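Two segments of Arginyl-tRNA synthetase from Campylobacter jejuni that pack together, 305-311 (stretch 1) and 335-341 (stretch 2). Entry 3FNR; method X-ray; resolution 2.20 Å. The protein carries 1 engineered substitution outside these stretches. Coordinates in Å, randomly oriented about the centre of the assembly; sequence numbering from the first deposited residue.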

# COMPACT_ATOMS: atom_id res chain seq x y z
N SER A 305 -7.67 8.71 7.22
CA SER A 305 -6.76 8.21 6.19
C SER A 305 -5.30 8.64 6.38
O SER A 305 -4.40 7.80 6.26
CB SER A 305 -7.25 8.65 4.81
OG SER A 305 -6.43 8.12 3.79
N ASP A 306 -5.08 9.92 6.65
CA ASP A 306 -3.73 10.47 6.85
C ASP A 306 -2.98 9.73 7.93
O ASP A 306 -1.80 9.39 7.75
CB ASP A 306 -3.80 11.95 7.20
CG ASP A 306 -4.46 12.79 6.11
OD1 ASP A 306 -4.52 12.33 4.94
OD2 ASP A 306 -4.91 13.91 6.42
N ALA A 307 -3.66 9.46 9.05
CA ALA A 307 -3.08 8.76 10.17
C ALA A 307 -2.68 7.34 9.79
O ALA A 307 -1.59 6.91 10.13
CB ALA A 307 -4.03 8.75 11.35
N LEU A 308 -3.56 6.64 9.07
CA LEU A 308 -3.26 5.29 8.57
C LEU A 308 -2.04 5.30 7.66
O LEU A 308 -1.13 4.48 7.83
CB LEU A 308 -4.46 4.69 7.81
CG LEU A 308 -4.31 3.19 7.51
CD1 LEU A 308 -5.07 2.35 8.51
CD2 LEU A 308 -4.77 2.86 6.11
N ARG A 309 -2.03 6.25 6.73
CA ARG A 309 -0.95 6.38 5.78
C ARG A 309 0.37 6.73 6.47
O ARG A 309 1.44 6.40 5.96
CB ARG A 309 -1.29 7.42 4.72
CG ARG A 309 -2.45 7.07 3.76
CD ARG A 309 -2.24 5.75 3.02
NE ARG A 309 -1.08 5.77 2.14
CZ ARG A 309 -1.12 5.81 0.81
NH1 ARG A 309 -2.29 5.84 0.18
NH2 ARG A 309 0.01 5.82 0.11
N TYR A 310 0.30 7.38 7.63
CA TYR A 310 1.51 7.74 8.36
C TYR A 310 2.01 6.57 9.19
O TYR A 310 3.16 6.15 9.05
CB TYR A 310 1.30 8.96 9.27
CG TYR A 310 2.62 9.47 9.84
CD1 TYR A 310 3.18 8.89 11.00
CD2 TYR A 310 3.33 10.48 9.20
CE1 TYR A 310 4.41 9.33 11.50
CE2 TYR A 310 4.55 10.92 9.69
CZ TYR A 310 5.09 10.35 10.83
OH TYR A 310 6.30 10.81 11.30
N ILE A 311 1.15 6.08 10.07
CA ILE A 311 1.48 5.05 11.05
C ILE A 311 2.03 3.82 10.35
O ILE A 311 3.07 3.31 10.75
CB ILE A 311 0.23 4.67 11.88
CG1 ILE A 311 -0.17 5.82 12.79
CG2 ILE A 311 0.48 3.43 12.71
CD1 ILE A 311 -1.61 5.74 13.29
N ASN A 335 2.01 13.75 18.00
CA ASN A 335 1.11 13.49 16.87
C ASN A 335 1.74 14.05 15.59
O ASN A 335 1.50 15.21 15.23
CB ASN A 335 -0.29 14.08 17.10
CG ASN A 335 -1.29 13.72 15.99
OD1 ASN A 335 -0.98 12.98 15.05
ND2 ASN A 335 -2.50 14.24 16.12
N PRO A 336 2.53 13.22 14.89
CA PRO A 336 3.35 13.73 13.80
C PRO A 336 2.54 14.26 12.63
O PRO A 336 2.95 15.24 12.03
CB PRO A 336 4.18 12.51 13.39
CG PRO A 336 4.10 11.57 14.56
CD PRO A 336 2.71 11.77 15.05
N VAL A 337 1.38 13.67 12.34
CA VAL A 337 0.53 14.19 11.26
C VAL A 337 0.06 15.62 11.55
O VAL A 337 0.10 16.48 10.66
CB VAL A 337 -0.71 13.29 10.99
CG1 VAL A 337 -1.34 13.63 9.63
CG2 VAL A 337 -0.34 11.82 11.08
N TYR A 338 -0.39 15.86 12.79
CA TYR A 338 -0.80 17.19 13.23
C TYR A 338 0.37 18.14 13.09
O TYR A 338 0.24 19.20 12.48
CB TYR A 338 -1.27 17.20 14.70
CG TYR A 338 -1.42 18.61 15.28
CD1 TYR A 338 -0.37 19.22 15.98
CD2 TYR A 338 -2.60 19.33 15.12
CE1 TYR A 338 -0.49 20.51 16.49
CE2 TYR A 338 -2.74 20.62 15.63
CZ TYR A 338 -1.68 21.20 16.31
OH TYR A 338 -1.80 22.48 16.82
N TYR A 339 1.49 17.73 13.66
CA TYR A 339 2.67 18.54 13.81
C TYR A 339 3.26 18.95 12.46
O TYR A 339 3.62 20.12 12.27
CB TYR A 339 3.70 17.77 14.65
CG TYR A 339 4.79 18.62 15.26
CD1 TYR A 339 6.13 18.35 14.99
CD2 TYR A 339 4.50 19.70 16.10
CE1 TYR A 339 7.15 19.12 15.54
CE2 TYR A 339 5.51 20.48 16.66
CZ TYR A 339 6.84 20.18 16.38
OH TYR A 339 7.86 20.92 16.91
N ILE A 340 3.30 18.01 11.52
CA ILE A 340 3.79 18.28 10.18
C ILE A 340 2.81 19.20 9.44
O ILE A 340 3.23 20.20 8.86
CB ILE A 340 4.09 16.98 9.37
CG1 ILE A 340 5.22 16.19 10.04
CG2 ILE A 340 4.48 17.32 7.95
CD1 ILE A 340 5.24 14.70 9.71
N ASN A 341 1.52 18.88 9.50
CA ASN A 341 0.48 19.75 8.93
C ASN A 341 0.48 21.15 9.53
O ASN A 341 0.26 22.14 8.83
CB ASN A 341 -0.93 19.14 9.09
CG ASN A 341 -1.40 18.35 7.87
OD1 ASN A 341 -1.06 18.68 6.73
ND2 ASN A 341 -2.21 17.33 8.11
O HOH W 1 -3.93 16.28 5.90

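What kind of contact joins the two stretches? Each is helical, 305-311 throughout and 336-341 after N335, which sits at the N-cap position. The axes cross steeply, at 106°, and come no nearer than 10.4 Å. Two helices set this way can touch over a short patch rather than along their length, and the buried surface is correspondingly modest, 251 Å² with both sides summed. No direct hydrogen bond spans the gap; side-chain packing and one bridging water make the connection. Within each helix, backbone hydrogen bonds such as Y310 N to D306 O at 2.9 Å and I340 N to P336 O at 2.8 Å hold the turns.

How does the start of stretch 1 take part? S305 is out of reach, but D306 points its CA-to-CB bond toward the other helix and serves in two ways. Its methylene packs on V337, with D306 CB 3.8 Å from V337 CG1. Its carboxylate turns to water: D306 OD2 accepts a hydrogen bond from water 1 at 2.6 Å, and the same water accepts one from N341 ND2 at 3.0 Å. An acid and an amide are thus linked without touching. D306 is partly exposed, so its carboxylate can keep water beside it while its CB packs on V337.

What happens where the CA atoms come nearest? A307 lies at this point, its CA 6.6 Å from the CA of V337. The CA-to-CB bond of A307 points sideways, and V337 CG2 lies 4.2 Å from A307 CA. V337, in rotamer t, sends CG1 to D306 and CG2 to A307 and Y310, its two methyls packing against this face of stretch 1. L308 and R309 follow without reaching stretch 2.

What does Y310 contribute? It gives the largest share of covered surface, 76 Å², with chi1 at -170° (t) and the ring extending across stretch 2. Near its root, Y310 CB meets V337 CG2 at 3.8 Å; along the ring, Y310 CE2 lies 3.8 Å from I340 CD1; at the far end, Y310 CZ and Y310 OH approach P336 CB at 3.5 and 3.4 Å. All three partners lie obliquely to the ring. A long aromatic side chain suits this place because it spans all three apolar residues, which lie on successive turns of the helix, P336 and V337 on the first and I340 on the next. I311, beyond it, makes no contact.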